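AlyGC (Glaciecola chathamensis, PDB 5GKD) catalyses the lyase cleavage of alginate, probably by beta-elimination at a calcium-containing active site, as a member of polysaccharide lyase family 6. Local coordinates at residues G178-E183 against G628-T633; G567-A572 against D597-Y602. All coordinates share one frame; numbering follows the deposited sequence.

In the fold
Interaction 2 is a local contact, joining neighbouring coils within the C-terminal parallel beta-helix, whereas interaction 1 brings a loop of that helix against a loop of the N-terminal one, 445 residues apart in sequence. Their centres lie about 11 Å apart, and they meet directly: G178 O of interaction 1 probably accepts a hydrogen bond from Y602 N of interaction 2, and S179 packs on I601. Chemistry follows place. The 178-183/628-633 contact is small, buried and polar, organised round calcium, water and phosphate. The 567-572/597-602 contact is larger and mixed, with aromatic rings at its buried end and a salt bridge at its partly exposed end, near the second subunit.

Interaction 1 (G178-E183 against G628-T633); sequences GSNGGE and GTDEST. With CA (calcium ion), chain E; PO4 (phosphate ion), chain H.
The side chains of N180 and S632 meet across this contact beside a calcium ion: S632 OG lies 3.0 Å from N180 CG, and no direct hydrogen bond joins the segments. N180 is a calcium ligand. With CG anti to the backbone N (chi1 -159°), its amide is carried out beside S632, and the atom modelled as ND2 is 2.5 Å from the ion; an oxygen would be expected there, so the assignment of the two amide atoms is doubtful. E183 OE2 binds calcium at 2.6 Å, with E212 and E214 also in the site. O2 of a phosphate, probably from the crystallisation liquor, is a further ligand. Water 1, another, donates to both S632 OG and phosphate O3, linking the 628-633 loop to the metal indirectly.

Behind this shell, D630 holds the serine in place. Its OD1 accepts from S632 OG (2.7 Å) on the syn side, while OD2 accepts from S632 N (2.8 Å) from above the carboxylate plane, closing an Asx turn. OD1 also touches N180 CB at 3.2 Å. Nearby, methyl CG2 of T633 packs on S179 C at 3.7 Å. The whole is a calcium site of the N-terminal parallel beta-helix, flanked by a loop from the C-terminal beta-helix, consistent with a lyase active-site cleft.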
ATOM      1  N   GLY A 178     -12.063 -10.996   6.264  1.00 17.12           N
ATOM      2  CA  GLY A 178     -11.320 -11.338   5.074  1.00 20.48           C
ATOM      3  C   GLY A 178     -10.067 -12.141   5.319  1.00 21.68           C
ATOM      4  O   GLY A 178      -9.207 -12.198   4.434  1.00 21.62           O
ATOM      5  N   SER A 179      -9.937 -12.752   6.484  1.00 22.25           N
ATOM      6  CA  SER A 179      -8.845 -13.652   6.828  1.00 20.45           C
ATOM      7  C   SER A 179      -9.180 -14.277   8.170  1.00 18.81           C
ATOM      8  O   SER A 179     -10.215 -13.976   8.774  1.00 19.79           O
ATOM      9  CB  SER A 179      -7.496 -12.937   6.897  1.00 24.43           C
ATOM     10  OG  SER A 179      -7.273 -12.390   8.177  1.00 23.07           O
ATOM     11  N   ASN A 180      -8.289 -15.136   8.642  1.00 19.74           N
ATOM     12  CA  ASN A 180      -8.364 -15.590  10.019  1.00 20.89           C
ATOM     13  C   ASN A 180      -8.136 -14.419  10.979  1.00 19.35           C
ATOM     14  O   ASN A 180      -7.579 -13.384  10.622  1.00 21.35           O
ATOM     15  CB  ASN A 180      -7.343 -16.698  10.275  1.00 19.39           C
ATOM     16  CG  ASN A 180      -7.699 -17.557  11.490  1.00 22.32           C
ATOM     17  OD1 ASN A 180      -6.878 -18.325  11.981  1.00 22.53           O
ATOM     18  ND2 ASN A 180      -8.919 -17.437  11.959  1.00 15.53           N
ATOM     19  N   GLY A 181      -8.616 -14.580  12.204  1.00 18.74           N
ATOM     20  CA  GLY A 181      -8.430 -13.590  13.243  1.00 19.85           C
ATOM     21  C   GLY A 181      -9.583 -12.643  13.478  1.00 19.69           C
ATOM     22  O   GLY A 181      -9.355 -11.549  14.000  1.00 20.30           O
ATOM     23  N   GLY A 182     -10.810 -13.025  13.130  1.00 19.14           N
ATOM     24  CA  GLY A 182     -11.952 -12.149  13.329  1.00 18.45           C
ATOM     25  C   GLY A 182     -12.935 -12.620  14.380  1.00 18.12           C
ATOM     26  O   GLY A 182     -14.132 -12.345  14.284  1.00 17.58           O
ATOM     27  N   GLU A 183     -12.439 -13.342  15.381  1.00 17.90           N
ATOM     28  CA  GLU A 183     -13.303 -13.942  16.391  1.00 19.31           C
ATOM     29  C   GLU A 183     -13.948 -12.867  17.260  1.00 20.13           C
ATOM     30  O   GLU A 183     -13.391 -11.791  17.472  1.00 21.27           O
ATOM     31  CB  GLU A 183     -12.506 -14.906  17.274  1.00 17.82           C
ATOM     32  CG  GLU A 183     -11.832 -16.050  16.545  1.00 18.66           C
ATOM     33  CD  GLU A 183     -10.403 -15.733  16.124  1.00 21.57           C
ATOM     34  OE1 GLU A 183     -10.036 -14.553  16.119  1.00 23.62           O
ATOM     35  OE2 GLU A 183      -9.640 -16.671  15.819  1.00 22.81           O
ATOM     36  N   GLY A 628      -2.020 -19.348   0.869  1.00 21.76           N
ATOM     37  CA  GLY A 628      -1.754 -20.005   2.118  1.00 22.78           C
ATOM     38  C   GLY A 628      -2.700 -21.162   2.370  1.00 25.65           C
ATOM     39  O   GLY A 628      -3.376 -21.677   1.481  1.00 25.08           O
ATOM     40  N   THR A 629      -2.743 -21.563   3.630  1.00 26.23           N
ATOM     41  CA  THR A 629      -3.394 -22.794   4.039  1.00 26.30           C
ATOM     42  C   THR A 629      -4.445 -22.534   5.112  1.00 24.13           C
ATOM     43  O   THR A 629      -4.766 -23.428   5.890  1.00 26.11           O
ATOM     44  CB  THR A 629      -2.351 -23.804   4.519  1.00 26.61           C
ATOM     45  OG1 THR A 629      -1.598 -23.235   5.584  1.00 29.74           O
ATOM     46  CG2 THR A 629      -1.375 -24.129   3.411  1.00 33.79           C
ATOM     47  N   ASP A 630      -5.000 -21.331   5.152  1.00 20.67           N
ATOM     48  CA  ASP A 630      -6.029 -21.028   6.138  1.00 25.71           C
ATOM     49  C   ASP A 630      -7.357 -21.684   5.781  1.00 20.51           C
ATOM     50  O   ASP A 630      -7.770 -21.720   4.620  1.00 21.83           O
ATOM     51  CB  ASP A 630      -6.219 -19.520   6.267  1.00 22.68           C
ATOM     52  CG  ASP A 630      -7.324 -19.160   7.230  1.00 22.74           C
ATOM     53  OD1 ASP A 630      -7.089 -19.294   8.441  1.00 22.11           O
ATOM     54  OD2 ASP A 630      -8.423 -18.746   6.784  1.00 19.62           O
ATOM     55  N   GLU A 631      -8.036 -22.178   6.792  1.00 19.93           N
ATOM     56  CA  GLU A 631      -9.372 -22.733   6.635  1.00 23.10           C
ATOM     57  C   GLU A 631     -10.370 -22.015   7.536  1.00 21.92           C
ATOM     58  O   GLU A 631     -11.310 -22.614   8.052  1.00 22.47           O
ATOM     59  CB  GLU A 631      -9.371 -24.234   6.909  1.00 20.39           C
ATOM     60  CG  GLU A 631      -8.444 -25.023   5.996  1.00 21.44           C
ATOM     61  CD  GLU A 631      -8.344 -26.488   6.391  1.00 24.80           C
ATOM     62  OE1 GLU A 631      -7.473 -26.814   7.226  1.00 27.90           O
ATOM     63  OE2 GLU A 631      -9.139 -27.305   5.867  1.00 24.41           O
ATOM     64  N   SER A 632     -10.195 -20.712   7.710  1.00 20.01           N
ATOM     65  CA  SER A 632     -11.017 -19.950   8.630  1.00 21.00           C
ATOM     66  C   SER A 632     -12.091 -19.114   7.965  1.00 18.81           C
ATOM     67  O   SER A 632     -12.791 -18.379   8.671  1.00 24.42           O
ATOM     68  CB  SER A 632     -10.131 -19.040   9.473  1.00 18.88           C
ATOM     69  OG  SER A 632      -9.157 -19.796  10.141  1.00 20.00           O
ATOM     70  N   THR A 633     -12.240 -19.192   6.644  1.00 21.03           N
ATOM     71  CA  THR A 633     -13.104 -18.286   5.890  1.00 19.60           C
ATOM     72  C   THR A 633     -13.916 -19.080   4.870  1.00 22.43           C
ATOM     73  O   THR A 633     -13.723 -20.282   4.690  1.00 23.14           O
ATOM     74  CB  THR A 633     -12.281 -17.192   5.187  1.00 20.59           C
ATOM     75  OG1 THR A 633     -11.330 -17.805   4.311  1.00 20.77           O
ATOM     76  CG2 THR A 633     -11.529 -16.350   6.198  1.00 18.63           C
TER
HETATM   77 CA    CA E 801     -10.125 -18.357  13.925  1.00 22.16          CA
HETATM   78  P   PO4 H 804      -7.688 -20.727  14.994  1.00 22.26           P
HETATM   79  O1  PO4 H 804      -8.733 -20.965  16.052  1.00 23.75           O
HETATM   80  O2  PO4 H 804      -7.926 -19.369  14.462  1.00 20.24           O
HETATM   81  O3  PO4 H 804      -7.810 -21.806  13.885  1.00 27.41           O
HETATM   82  O4  PO4 H 804      -6.363 -20.662  15.716  1.00 17.43           O
HETATM   83  O   HOH W   1     -10.202 -20.276  12.337  1.00 20.52           O

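Interaction 2 (G567-A572 against D597-Y602); sequences GNRSFA and DDLGIY
F571 and Y602 form the buried end of this contact, an offset edge-to-face pair with centroids 5.5 Å apart and planes at 68°. The two side chains lie side by side and point the same way; F571 CG stands anti to the backbone N (chi1 -170°), which sets the ring beside Y602 with its edge toward the tyrosine face and CE1 within 3.6 Å of Y602 CE2. The phenylalanine edge also meets the backbone, with CD1 3.2 Å from Y602 O near the ring plane. Y602 OH is held by E605 and the backbone N of G635, which fixes the far end of the ring.

At the other, partly exposed end, charge replaces close ring packing. R569 and D597 reach tip to tip, an end-on bidentate salt bridge: NH2 gives OD2 a bond of 2.7 Å on its syn lone pair, and NH1 reaches OD1 at 3.2 Å. I601 CD1 sits over the centre of one guanidinium face, 3.5 Å from CZ, and E595 is a second partner for NH1. An alanine in place of R569 would probably leave D597 without its charged mate and I601 CD1 without its flat cover. Between the two ends, water 2 bridges S570 O and Y602 O. The loops follow strands 564-565 and 590-592, neighbours in one parallel sheet, so the contact joins successive coils of a right-handed parallel beta-helix, the fold of the pectate-lyase-like clan.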
ATOM      1  N   GLY A 567      -7.178  -1.817  -3.957  1.00 19.93           N
ATOM      2  CA  GLY A 567      -6.041  -1.459  -3.134  1.00 18.63           C
ATOM      3  C   GLY A 567      -5.567  -2.619  -2.281  1.00 19.46           C
ATOM      4  O   GLY A 567      -6.327  -3.527  -1.938  1.00 19.62           O
ATOM      5  N   ASN A 568      -4.279  -2.597  -1.955  1.00 18.04           N
ATOM      6  CA  ASN A 568      -3.735  -3.584  -1.029  1.00 20.30           C
ATOM      7  C   ASN A 568      -4.523  -3.587   0.280  1.00 21.22           C
ATOM      8  O   ASN A 568      -4.843  -2.536   0.832  1.00 21.37           O
ATOM      9  CB  ASN A 568      -2.253  -3.302  -0.770  1.00 20.75           C
ATOM     10  CG  ASN A 568      -1.359  -3.781  -1.911  1.00 24.17           C
ATOM     11  OD1 ASN A 568      -0.896  -4.920  -1.907  1.00 26.93           O
ATOM     12  ND2 ASN A 568      -1.119  -2.920  -2.886  1.00 22.96           N
ATOM     13  N   ARG A 569      -4.867  -4.783   0.750  1.00 21.77           N
ATOM     14  CA  ARG A 569      -5.604  -4.983   1.992  1.00 20.62           C
ATOM     15  C   ARG A 569      -7.016  -4.404   1.937  1.00 21.15           C
ATOM     16  O   ARG A 569      -7.605  -4.141   2.975  1.00 21.50           O
ATOM     17  CB  ARG A 569      -4.841  -4.408   3.198  1.00 19.18           C
ATOM     18  CG  ARG A 569      -3.435  -4.990   3.401  1.00 22.07           C
ATOM     19  CD  ARG A 569      -3.496  -6.509   3.543  1.00 17.95           C
ATOM     20  NE  ARG A 569      -2.394  -7.058   4.312  1.00 20.85           N
ATOM     21  CZ  ARG A 569      -1.628  -8.075   3.932  1.00 20.67           C
ATOM     22  NH1 ARG A 569      -1.843  -8.681   2.772  1.00 18.73           N
ATOM     23  NH2 ARG A 569      -0.655  -8.497   4.734  1.00 21.40           N
ATOM     24  N   SER A 570      -7.571  -4.178   0.749  1.00 18.70           N
ATOM     25  CA  SER A 570      -8.955  -3.749   0.618  1.00 17.43           C
ATOM     26  C   SER A 570      -9.859  -4.974   0.552  1.00 18.29           C
ATOM     27  O   SER A 570      -9.416  -6.076   0.232  1.00 17.78           O
ATOM     28  CB  SER A 570      -9.151  -2.871  -0.626  1.00 16.46           C
ATOM     29  OG  SER A 570      -8.995  -3.613  -1.832  1.00 18.24           O
ATOM     30  N   PHE A 571     -11.140  -4.779   0.864  1.00 18.79           N
ATOM     31  CA  PHE A 571     -12.056  -5.920   0.903  1.00 19.73           C
ATOM     32  C   PHE A 571     -13.453  -5.504   0.463  1.00 19.18           C
ATOM     33  O   PHE A 571     -14.090  -4.663   1.104  1.00 18.43           O
ATOM     34  CB  PHE A 571     -12.101  -6.560   2.294  1.00 17.32           C
ATOM     35  CG  PHE A 571     -12.850  -7.881   2.318  1.00 21.69           C
ATOM     36  CD1 PHE A 571     -12.195  -9.071   2.030  1.00 18.69           C
ATOM     37  CD2 PHE A 571     -14.218  -7.922   2.591  1.00 17.98           C
ATOM     38  CE1 PHE A 571     -12.886 -10.274   2.024  1.00 17.19           C
ATOM     39  CE2 PHE A 571     -14.900  -9.122   2.595  1.00 17.74           C
ATOM     40  CZ  PHE A 571     -14.238 -10.297   2.313  1.00 17.49           C
ATOM     41  N   ALA A 572     -13.925  -6.099  -0.633  1.00 19.34           N
ATOM     42  CA  ALA A 572     -15.292  -5.915  -1.098  1.00 17.33           C
ATOM     43  C   ALA A 572     -16.203  -6.990  -0.509  1.00 20.13           C
ATOM     44  O   ALA A 572     -16.027  -8.179  -0.785  1.00 17.28           O
ATOM     45  CB  ALA A 572     -15.352  -5.956  -2.625  1.00 19.13           C
ATOM     46  N   ASP A 597       1.131 -12.339  -0.050  1.00 24.66           N
ATOM     47  CA  ASP A 597       1.953 -12.794   1.058  1.00 24.57           C
ATOM     48  C   ASP A 597       1.387 -14.039   1.752  1.00 21.95           C
ATOM     49  O   ASP A 597       1.923 -14.457   2.776  1.00 21.64           O
ATOM     50  CB  ASP A 597       2.160 -11.655   2.055  1.00 23.71           C
ATOM     51  CG  ASP A 597       0.870 -11.051   2.533  1.00 24.75           C
ATOM     52  OD1 ASP A 597      -0.199 -11.307   1.937  1.00 26.41           O
ATOM     53  OD2 ASP A 597       0.927 -10.296   3.518  1.00 30.11           O
ATOM     54  N   ASP A 598       0.328 -14.636   1.213  1.00 23.74           N
ATOM     55  CA  ASP A 598      -0.124 -15.987   1.593  1.00 23.86           C
ATOM     56  C   ASP A 598      -0.398 -16.125   3.096  1.00 25.41           C
ATOM     57  O   ASP A 598      -0.073 -17.143   3.709  1.00 21.51           O
ATOM     58  CB  ASP A 598       0.877 -17.055   1.129  1.00 20.43           C
ATOM     59  CG  ASP A 598       0.910 -17.201  -0.388  1.00 26.33           C
ATOM     60  OD1 ASP A 598       0.165 -16.473  -1.065  1.00 22.49           O
ATOM     61  OD2 ASP A 598       1.661 -18.056  -0.903  1.00 30.29           O
ATOM     62  N   LEU A 599      -1.023 -15.108   3.688  1.00 22.20           N
ATOM     63  CA  LEU A 599      -1.474 -15.161   5.070  1.00 22.62           C
ATOM     64  C   LEU A 599      -2.970 -15.437   5.174  1.00 23.96           C
ATOM     65  O   LEU A 599      -3.576 -15.159   6.216  1.00 24.78           O
ATOM     66  CB  LEU A 599      -1.139 -13.854   5.790  1.00 20.97           C
ATOM     67  CG  LEU A 599       0.322 -13.424   5.717  1.00 27.32           C
ATOM     68  CD1 LEU A 599       0.500 -12.071   6.376  1.00 27.31           C
ATOM     69  CD2 LEU A 599       1.206 -14.450   6.385  1.00 21.01           C
ATOM     70  N   GLY A 600      -3.583 -15.952   4.113  1.00 20.01           N
ATOM     71  CA  GLY A 600      -5.008 -16.219   4.141  1.00 19.43           C
ATOM     72  C   GLY A 600      -5.906 -15.026   3.887  1.00 20.75           C
ATOM     73  O   GLY A 600      -7.133 -15.168   3.987  1.00 20.25           O
ATOM     74  N   ILE A 601      -5.337 -13.852   3.536  1.00 19.36           N
ATOM     75  CA  ILE A 601      -6.088 -12.624   3.308  1.00 16.57           C
ATOM     76  C   ILE A 601      -6.550 -12.575   1.850  1.00 17.96           C
ATOM     77  O   ILE A 601      -5.858 -13.051   0.942  1.00 19.67           O
ATOM     78  CB  ILE A 601      -5.224 -11.395   3.682  1.00 16.04           C
ATOM     79  CG1 ILE A 601      -4.740 -11.486   5.137  1.00 17.33           C
ATOM     80  CG2 ILE A 601      -6.007 -10.124   3.519  1.00 15.74           C
ATOM     81  CD1 ILE A 601      -3.713 -10.454   5.501  1.00 18.28           C
ATOM     82  N   TYR A 602      -7.720 -11.989   1.603  1.00 15.88           N
ATOM     83  CA  TYR A 602      -8.212 -11.867   0.233  1.00 18.59           C
ATOM     84  C   TYR A 602      -9.013 -10.573   0.096  1.00 17.42           C
ATOM     85  O   TYR A 602      -9.212  -9.840   1.067  1.00 17.77           O
ATOM     86  CB  TYR A 602      -8.999 -13.123  -0.196  1.00 13.65           C
ATOM     87  CG  TYR A 602     -10.183 -13.548   0.649  1.00 17.85           C
ATOM     88  CD1 TYR A 602     -10.009 -14.247   1.848  1.00 19.45           C
ATOM     89  CD2 TYR A 602     -11.487 -13.321   0.215  1.00 17.29           C
ATOM     90  CE1 TYR A 602     -11.107 -14.690   2.590  1.00 17.20           C
ATOM     91  CE2 TYR A 602     -12.586 -13.749   0.954  1.00 16.85           C
ATOM     92  CZ  TYR A 602     -12.389 -14.428   2.132  1.00 17.47           C
ATOM     93  OH  TYR A 602     -13.476 -14.837   2.845  1.00 17.09           O
TER
HETATM   94  O   HOH W   2      -7.458  -7.380   1.961  1.00 26.76           O